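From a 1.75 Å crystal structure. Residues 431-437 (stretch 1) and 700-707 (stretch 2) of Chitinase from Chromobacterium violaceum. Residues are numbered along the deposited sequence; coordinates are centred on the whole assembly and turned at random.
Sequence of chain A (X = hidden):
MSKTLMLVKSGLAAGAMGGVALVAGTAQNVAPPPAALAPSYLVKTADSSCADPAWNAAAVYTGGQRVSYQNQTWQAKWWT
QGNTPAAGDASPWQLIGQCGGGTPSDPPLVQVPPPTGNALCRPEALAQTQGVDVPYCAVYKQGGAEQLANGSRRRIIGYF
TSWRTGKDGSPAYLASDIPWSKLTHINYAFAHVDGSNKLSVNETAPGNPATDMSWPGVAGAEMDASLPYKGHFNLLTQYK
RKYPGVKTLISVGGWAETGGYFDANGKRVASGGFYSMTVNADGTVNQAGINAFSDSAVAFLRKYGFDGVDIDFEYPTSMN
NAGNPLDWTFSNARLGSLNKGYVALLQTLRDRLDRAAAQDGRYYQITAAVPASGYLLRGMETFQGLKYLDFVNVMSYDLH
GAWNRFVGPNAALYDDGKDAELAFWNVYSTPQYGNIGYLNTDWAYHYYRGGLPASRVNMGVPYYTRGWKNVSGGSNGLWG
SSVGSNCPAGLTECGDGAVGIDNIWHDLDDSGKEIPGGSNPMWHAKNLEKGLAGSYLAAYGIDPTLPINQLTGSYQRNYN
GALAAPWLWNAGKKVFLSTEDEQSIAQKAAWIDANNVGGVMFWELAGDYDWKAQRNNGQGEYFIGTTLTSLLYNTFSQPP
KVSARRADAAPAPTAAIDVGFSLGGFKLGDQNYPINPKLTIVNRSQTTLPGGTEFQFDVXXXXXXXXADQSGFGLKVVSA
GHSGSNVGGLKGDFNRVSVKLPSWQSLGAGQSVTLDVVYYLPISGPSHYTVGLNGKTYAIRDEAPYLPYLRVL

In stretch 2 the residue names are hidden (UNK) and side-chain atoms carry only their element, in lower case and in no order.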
# COMPACT_ATOMS: atom_id res chain seq x y z
N PRO A 431 -5.28 28.67 0.47
CA PRO A 431 -4.68 28.93 1.79
C PRO A 431 -4.87 27.79 2.78
O PRO A 431 -3.94 27.48 3.52
CB PRO A 431 -5.41 30.18 2.28
CG PRO A 431 -5.91 30.85 1.04
CD PRO A 431 -6.18 29.76 0.05
N GLN A 432 -6.05 27.17 2.78
CA GLN A 432 -6.39 26.12 3.73
C GLN A 432 -5.45 24.90 3.67
O GLN A 432 -5.32 24.17 4.64
CB GLN A 432 -7.83 25.64 3.52
CG GLN A 432 -8.90 26.69 3.78
CD GLN A 432 -9.41 27.34 2.51
OE1 GLN A 432 -8.62 27.73 1.64
NE2 GLN A 432 -10.73 27.45 2.39
N TYR A 433 -4.83 24.67 2.52
CA TYR A 433 -3.98 23.49 2.37
C TYR A 433 -2.55 23.71 2.88
O TYR A 433 -1.75 22.79 2.93
CB TYR A 433 -3.95 23.04 0.91
CG TYR A 433 -5.12 22.16 0.51
CD1 TYR A 433 -6.42 22.49 0.84
CD2 TYR A 433 -4.91 20.99 -0.20
CE1 TYR A 433 -7.49 21.68 0.46
CE2 TYR A 433 -5.97 20.17 -0.58
CZ TYR A 433 -7.25 20.52 -0.25
OH TYR A 433 -8.29 19.71 -0.64
N GLY A 434 -2.25 24.94 3.29
CA GLY A 434 -0.99 25.24 3.95
C GLY A 434 0.26 24.83 3.18
O GLY A 434 1.25 24.40 3.78
N ASN A 435 0.19 24.98 1.87
CA ASN A 435 1.27 24.59 0.95
C ASN A 435 1.78 23.17 1.11
O ASN A 435 2.97 22.89 0.91
CB ASN A 435 2.43 25.57 1.06
CG ASN A 435 2.12 26.89 0.40
OD1 ASN A 435 1.76 27.85 1.06
ND2 ASN A 435 2.21 26.92 -0.94
N ILE A 436 0.87 22.27 1.45
CA ILE A 436 1.18 20.85 1.46
C ILE A 436 0.75 20.21 0.15
O ILE A 436 -0.44 20.22 -0.19
CB ILE A 436 0.48 20.14 2.63
CG1 ILE A 436 1.04 20.70 3.96
CG2 ILE A 436 0.68 18.62 2.55
CD1 ILE A 436 0.55 19.99 5.18
N GLY A 437 1.71 19.68 -0.61
CA GLY A 437 1.39 18.90 -1.80
C GLY A 437 1.43 17.42 -1.47
O GLY A 437 2.34 16.99 -0.77
N UNK A 700 -1.66 13.12 12.20
CA UNK A 700 -0.49 13.04 11.31
C UNK A 700 -0.34 14.31 10.47
O UNK A 700 -1.32 14.99 10.19
c UNK A 700 -2.31 11.74 10.41
c UNK A 700 -0.79 11.83 10.42
c UNK A 700 -2.73 12.18 11.81
N UNK A 701 0.90 14.62 10.10
CA UNK A 701 1.20 15.84 9.35
C UNK A 701 0.78 15.77 7.88
O UNK A 701 1.09 16.67 7.11
c UNK A 701 2.71 16.14 9.41
c UNK A 701 3.11 16.60 10.82
o UNK A 701 3.43 14.94 9.07
N UNK A 702 0.11 14.69 7.50
CA UNK A 702 -0.53 14.63 6.19
C UNK A 702 -1.57 15.75 6.05
O UNK A 702 -1.82 16.24 4.94
o UNK A 702 -2.09 12.93 7.02
c UNK A 702 -1.18 13.25 5.96
N UNK A 703 -2.17 16.16 7.17
CA UNK A 703 -3.09 17.30 7.17
C UNK A 703 -2.36 18.52 7.66
O UNK A 703 -1.54 18.43 8.58
c UNK A 703 -4.32 17.03 8.04
N UNK A 704 -2.64 19.68 7.05
CA UNK A 704 -2.05 20.95 7.50
C UNK A 704 -2.37 21.21 8.96
O UNK A 704 -3.39 20.76 9.46
c UNK A 704 -2.71 21.99 6.60
c UNK A 704 -3.21 21.24 5.42
c UNK A 704 -3.52 19.85 5.88
N UNK A 705 -1.50 21.96 9.64
CA UNK A 705 -1.65 22.13 11.08
C UNK A 705 -2.65 23.23 11.43
O UNK A 705 -2.43 24.01 12.35
c UNK A 705 -0.29 22.43 11.71
N UNK A 706 -3.76 23.28 10.70
CA UNK A 706 -4.80 24.27 10.97
C UNK A 706 -6.13 23.61 11.34
O UNK A 706 -7.19 24.24 11.22
o UNK A 706 -5.50 23.23 8.49
c UNK A 706 -4.98 25.19 9.76
c UNK A 706 -5.29 24.43 8.48
n UNK A 706 -5.32 25.15 7.37
N UNK A 707 -6.06 22.37 11.80
CA UNK A 707 -7.25 21.64 12.23
C UNK A 707 -7.99 22.43 13.31
O UNK A 707 -7.37 23.06 14.18
c UNK A 707 -6.87 20.24 12.73
c UNK A 707 -5.81 20.33 13.82
c UNK A 707 -8.09 19.47 13.23
c UNK A 707 -7.85 17.96 13.31

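Position 700 carries three side-chain carbons, and one of them is bonded to its own backbone N, closing a five-membered ring. That closure identifies P700. Its ring makes no contact with stretch 1.

At position 701 the first side-chain carbon bears one oxygen and one further carbon, a fork with a single hetero atom. This is T701, with chi1 at 49° (p). OG1 is hydrogen-bonded elsewhere in the structure, and it is the backbone that meets stretch 1: T701 O lies 3.9 Å from I436 CD1.

Position 702 has one carbon followed by one oxygen and no branch, so it is S702. Its CA-to-CB bond points away from stretch 1, chi1 is 55° (p), and OG is satisfied elsewhere in the structure. Again the carbonyl makes the approach, with S702 O 4.2 Å from I436 CG2.

Position 703 has a single side-chain carbon and is therefore A703. The methyl points away, while the backbone carbon A703 C comes within 4.1 Å of I436 CD1. A weak hydrogen bond from A703 N to P700 O, 3.3 Å long, closes a type I beta turn over these four residues.

Position 704 again has three carbons, one of them bonded back to the backbone N: P704. Its CA-to-CB bond points toward stretch 1, and its ring is C-gamma exo. P704 CG lies 3.3 Å from Y433 O and 3.7 Å from Q432 O, while P704 CA is 3.6 Å from I436 CD1.

Position 705 has one carbon, directed sideways and making no contact with stretch 1. It is A705, a spacer in this contact.

Position 706 has two carbons, the second carrying one oxygen and one nitrogen, which is the carboxamide of N706. The element labels already separate the two ends of the amide: the nitrogen faces stretch 1, and N706 ND2 donates to Q432 O at 2.9 Å with an N-H...acceptor angle of 160°. Chi1 is 56° (p).

Position 707 has four carbons, forked at the first, with one arm two carbons long. This is I707, with both chi angles t; its side chain makes no contact with stretch 1.

The contact buries 239 Å², both sides summed, and joins residues at least 265 positions apart in sequence. Its apolar part centres on P704 and I436, whose side chains approach at 4.0 Å between P704 CG and I436 CD1; I436 also packs along the backbone of the turn. The polar part is one directed hydrogen bond, in which N706 ND2 donates to the backbone carbonyl O of Q432. On stretch 1, the bonds from G434 N to P431 O and from I436 N to Y433 O, both 3.1 Å, brace the bend. G434, whose N donates the first of these bonds, has positive phi (55°), and a CB modelled on G434 would lie only 3.4 Å from P704 CB, so the absence of a side chain leaves room for the proline.

Stretch 2 700-707: PTSAPANI
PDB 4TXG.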